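Long-range contact in putative xanthine dehydrogenase YAGS fad-binding subunit (Escherichia coli, PDB 5G5G), which probably oxidises aldehydes in the periplasm as the molybdenum-binding subunit of a three-chain aldehyde oxidase, holding the pterin cytosine dinucleotide form of the cofactor: residues Asn161-Ala173 and Arg290-Ser303. Sequence-based numbering, arbitrary orientation.
Sequences NVGDFDGAFTSAA and RIGADQSGKITAIS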
# COMPACT_ATOMS: atom_id res chain seq x y z
N ASN C 161 29.68 -14.66 -18.85
CA ASN C 161 29.65 -15.92 -19.58
C ASN C 161 30.55 -16.97 -18.95
O ASN C 161 31.65 -16.68 -18.59
CB ASN C 161 30.07 -15.72 -21.03
CG ASN C 161 29.10 -14.85 -21.80
OD1 ASN C 161 27.98 -15.19 -21.95
ND2 ASN C 161 29.55 -13.75 -22.27
N VAL C 162 30.04 -18.18 -18.84
CA VAL C 162 30.75 -19.28 -18.24
C VAL C 162 30.53 -20.45 -19.25
O VAL C 162 29.41 -20.72 -19.68
CB VAL C 162 30.14 -19.66 -16.87
CG1 VAL C 162 30.83 -20.88 -16.23
CG2 VAL C 162 30.14 -18.47 -15.89
N GLY C 163 31.59 -21.17 -19.55
CA GLY C 163 31.50 -22.31 -20.48
C GLY C 163 30.94 -21.92 -21.83
O GLY C 163 31.22 -20.85 -22.33
N ASP C 164 30.12 -22.78 -22.42
CA ASP C 164 29.59 -22.58 -23.75
C ASP C 164 28.07 -22.73 -23.71
O ASP C 164 27.56 -23.81 -23.94
CB ASP C 164 30.23 -23.59 -24.67
CG ASP C 164 29.69 -23.55 -26.08
OD1 ASP C 164 29.00 -22.60 -26.50
OD2 ASP C 164 29.96 -24.53 -26.78
N PHE C 165 27.37 -21.64 -23.38
CA PHE C 165 25.91 -21.69 -23.27
C PHE C 165 25.26 -22.21 -24.57
O PHE C 165 24.42 -23.10 -24.54
CB PHE C 165 25.26 -20.36 -22.84
CG PHE C 165 23.77 -20.45 -22.99
CD1 PHE C 165 23.04 -21.15 -22.05
CD2 PHE C 165 23.16 -20.02 -24.16
CE1 PHE C 165 21.68 -21.37 -22.23
CE2 PHE C 165 21.81 -20.23 -24.37
CZ PHE C 165 21.07 -20.91 -23.41
N ASP C 166 25.64 -21.65 -25.70
CA ASP C 166 24.90 -21.92 -26.94
C ASP C 166 25.02 -23.38 -27.32
O ASP C 166 24.05 -24.03 -27.70
CB ASP C 166 25.45 -21.08 -28.10
CG ASP C 166 25.18 -19.61 -27.94
OD1 ASP C 166 24.22 -19.24 -27.31
OD2 ASP C 166 25.96 -18.83 -28.49
N GLY C 167 26.25 -23.89 -27.24
CA GLY C 167 26.51 -25.28 -27.52
C GLY C 167 25.77 -26.21 -26.61
O GLY C 167 25.19 -27.21 -27.09
N ALA C 168 25.77 -25.91 -25.32
CA ALA C 168 25.19 -26.79 -24.32
C ALA C 168 23.65 -26.78 -24.47
O ALA C 168 23.00 -27.78 -24.26
CB ALA C 168 25.60 -26.37 -22.91
N PHE C 169 23.11 -25.64 -24.81
CA PHE C 169 21.64 -25.50 -24.94
C PHE C 169 21.17 -26.38 -26.10
O PHE C 169 20.19 -27.11 -25.95
CB PHE C 169 21.24 -24.06 -25.22
CG PHE C 169 19.75 -23.85 -25.23
CD1 PHE C 169 19.01 -23.85 -24.06
CD2 PHE C 169 19.06 -23.72 -26.45
CE1 PHE C 169 17.65 -23.63 -24.08
CE2 PHE C 169 17.69 -23.50 -26.47
CZ PHE C 169 16.98 -23.41 -25.28
N THR C 170 21.91 -26.33 -27.20
CA THR C 170 21.64 -27.17 -28.37
C THR C 170 21.69 -28.65 -27.98
O THR C 170 20.82 -29.44 -28.39
CB THR C 170 22.62 -26.85 -29.51
OG1 THR C 170 22.38 -25.51 -29.95
CG2 THR C 170 22.46 -27.85 -30.68
N SER C 171 22.70 -29.02 -27.20
CA SER C 171 22.92 -30.43 -26.81
C SER C 171 21.92 -30.95 -25.77
O SER C 171 21.77 -32.15 -25.58
CB SER C 171 24.33 -30.59 -26.23
OG SER C 171 25.31 -30.29 -27.24
N ALA C 172 21.30 -30.07 -25.03
CA ALA C 172 20.47 -30.46 -23.90
C ALA C 172 19.29 -31.34 -24.32
O ALA C 172 18.71 -31.11 -25.37
CB ALA C 172 19.96 -29.23 -23.18
N ALA C 173 18.98 -32.34 -23.48
CA ALA C 173 17.88 -33.27 -23.72
C ALA C 173 16.54 -32.62 -23.57
O ALA C 173 15.60 -33.00 -24.25
CB ALA C 173 17.97 -34.47 -22.76
N ARG C 290 16.41 -19.03 -21.15
CA ARG C 290 16.63 -20.23 -21.94
C ARG C 290 17.40 -21.19 -21.02
O ARG C 290 18.54 -20.87 -20.59
CB ARG C 290 17.40 -19.93 -23.21
CG ARG C 290 16.72 -18.86 -24.07
CD ARG C 290 17.69 -18.35 -25.10
NE ARG C 290 17.80 -19.29 -26.15
CZ ARG C 290 18.81 -19.36 -27.04
NH1 ARG C 290 19.87 -18.52 -26.98
NH2 ARG C 290 18.76 -20.27 -28.01
N ILE C 291 16.77 -22.30 -20.66
CA ILE C 291 17.37 -23.26 -19.72
C ILE C 291 17.27 -24.66 -20.29
O ILE C 291 16.22 -25.08 -20.71
CB ILE C 291 16.71 -23.25 -18.34
CG1 ILE C 291 16.42 -21.79 -17.91
CG2 ILE C 291 17.61 -23.97 -17.34
CD1 ILE C 291 15.76 -21.62 -16.55
N GLY C 292 18.40 -25.38 -20.27
CA GLY C 292 18.44 -26.76 -20.70
C GLY C 292 19.02 -27.68 -19.67
O GLY C 292 19.89 -27.26 -18.89
N ALA C 293 18.53 -28.92 -19.69
CA ALA C 293 18.99 -29.97 -18.78
C ALA C 293 19.28 -31.25 -19.55
O ALA C 293 18.81 -31.45 -20.67
CB ALA C 293 17.93 -30.25 -17.72
N ASP C 294 20.06 -32.11 -18.92
CA ASP C 294 20.37 -33.40 -19.49
C ASP C 294 19.23 -34.40 -19.23
O ASP C 294 18.22 -34.05 -18.60
CB ASP C 294 21.76 -33.89 -19.05
CG ASP C 294 21.84 -34.34 -17.59
OD1 ASP C 294 20.82 -34.56 -16.88
OD2 ASP C 294 23.00 -34.52 -17.17
N GLN C 295 19.45 -35.65 -19.69
CA GLN C 295 18.50 -36.75 -19.51
C GLN C 295 18.17 -37.05 -18.05
O GLN C 295 17.10 -37.52 -17.78
CB GLN C 295 19.01 -38.03 -20.24
CG GLN C 295 18.90 -37.88 -21.75
CD GLN C 295 19.55 -39.00 -22.58
OE1 GLN C 295 20.22 -39.91 -22.06
NE2 GLN C 295 19.35 -38.91 -23.91
N SER C 296 19.08 -36.76 -17.12
CA SER C 296 18.83 -36.93 -15.66
C SER C 296 18.19 -35.73 -14.95
O SER C 296 17.82 -35.80 -13.79
CB SER C 296 20.16 -37.35 -14.99
OG SER C 296 21.13 -36.28 -14.98
N GLY C 297 17.99 -34.62 -15.66
CA GLY C 297 17.40 -33.44 -15.08
C GLY C 297 18.39 -32.46 -14.50
O GLY C 297 17.97 -31.43 -13.94
N LYS C 298 19.68 -32.71 -14.70
CA LYS C 298 20.73 -31.75 -14.33
C LYS C 298 20.79 -30.63 -15.36
O LYS C 298 21.01 -30.88 -16.55
CB LYS C 298 22.12 -32.41 -14.27
CG LYS C 298 22.30 -33.32 -13.04
CD LYS C 298 22.64 -32.47 -11.82
CE LYS C 298 22.71 -33.24 -10.51
NZ LYS C 298 23.65 -34.37 -10.59
N ILE C 299 20.60 -29.41 -14.89
CA ILE C 299 20.74 -28.24 -15.75
C ILE C 299 22.16 -28.21 -16.26
O ILE C 299 23.10 -28.38 -15.48
CB ILE C 299 20.41 -26.95 -14.98
CG1 ILE C 299 18.92 -26.96 -14.63
CG2 ILE C 299 20.79 -25.70 -15.77
CD1 ILE C 299 18.52 -25.87 -13.65
N THR C 300 22.31 -27.99 -17.56
CA THR C 300 23.58 -27.86 -18.24
C THR C 300 23.80 -26.49 -18.89
O THR C 300 24.93 -26.16 -19.25
CB THR C 300 23.71 -28.90 -19.33
OG1 THR C 300 22.61 -28.78 -20.23
CG2 THR C 300 23.73 -30.31 -18.69
N ALA C 301 22.71 -25.73 -19.08
CA ALA C 301 22.77 -24.50 -19.84
C ALA C 301 21.77 -23.52 -19.29
O ALA C 301 20.59 -23.87 -19.17
CB ALA C 301 22.51 -24.80 -21.31
N ILE C 302 22.20 -22.32 -18.88
CA ILE C 302 21.27 -21.33 -18.35
C ILE C 302 21.64 -19.97 -18.90
O ILE C 302 22.78 -19.53 -18.82
CB ILE C 302 21.18 -21.33 -16.80
CG1 ILE C 302 20.18 -20.26 -16.33
CG2 ILE C 302 22.56 -21.13 -16.12
CD1 ILE C 302 19.76 -20.52 -14.89
N SER C 303 20.67 -19.32 -19.53
CA SER C 303 20.82 -18.00 -20.09
C SER C 303 19.66 -17.15 -19.55
O SER C 303 18.47 -17.56 -19.57
CB SER C 303 20.77 -18.01 -21.61
OG SER C 303 20.70 -16.67 -22.17
O HOH W 1 23.71 -29.81 -22.65
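The guanidinium of R290 meets two phenyl rings of one helix, F165 and F169, and is set differently against each. R290 CZ lies 4.7 Å from the F169 ring centroid and 26° off the ring normal, an off-centre cation-pi contact. The CE2-CZ rim of F165 instead comes over one face of the guanidinium, the two planes turned 66° apart, with F165 CE2 3.7 Å from R290 NH1. The setting is alpha/beta packing in a molybdopterin-binding domain: helix 165-171, part of the link between the two outermost strands of a five-stranded mixed sheet, lies across the hairpin of strands 285-293 and 299-310. D164 caps the helix through G167 N.

With CG anti to the backbone N (chi1 170°), the F165 ring reaches down to the hairpin. S303 CB sits over one face, 3.5 Å from its centroid, a CH-pi contact, while F165 CD1 comes edge-on to I302 N at 3.5 Å and F165 CE1 packs on A301 CB. With an alanine here, S303 CB would probably lose its aromatic cover and the R290 guanidinium one of its two rings, opening a gap beside A301.

A classic beta bulge, in which T300 N and A301 N both donate to G292 O, turns both side chains toward the helix. A168 CB then packs on A301 CB at 3.8 Å. Past the helix end, A172 CB approaches G292 CA to 3.8 Å, a spot where any side chain on that glycine would clash. Between helix and bulge, one water donates to A168 O at 2.7 Å and hydrogen-bonds T300 OG1 at 2.9 Å.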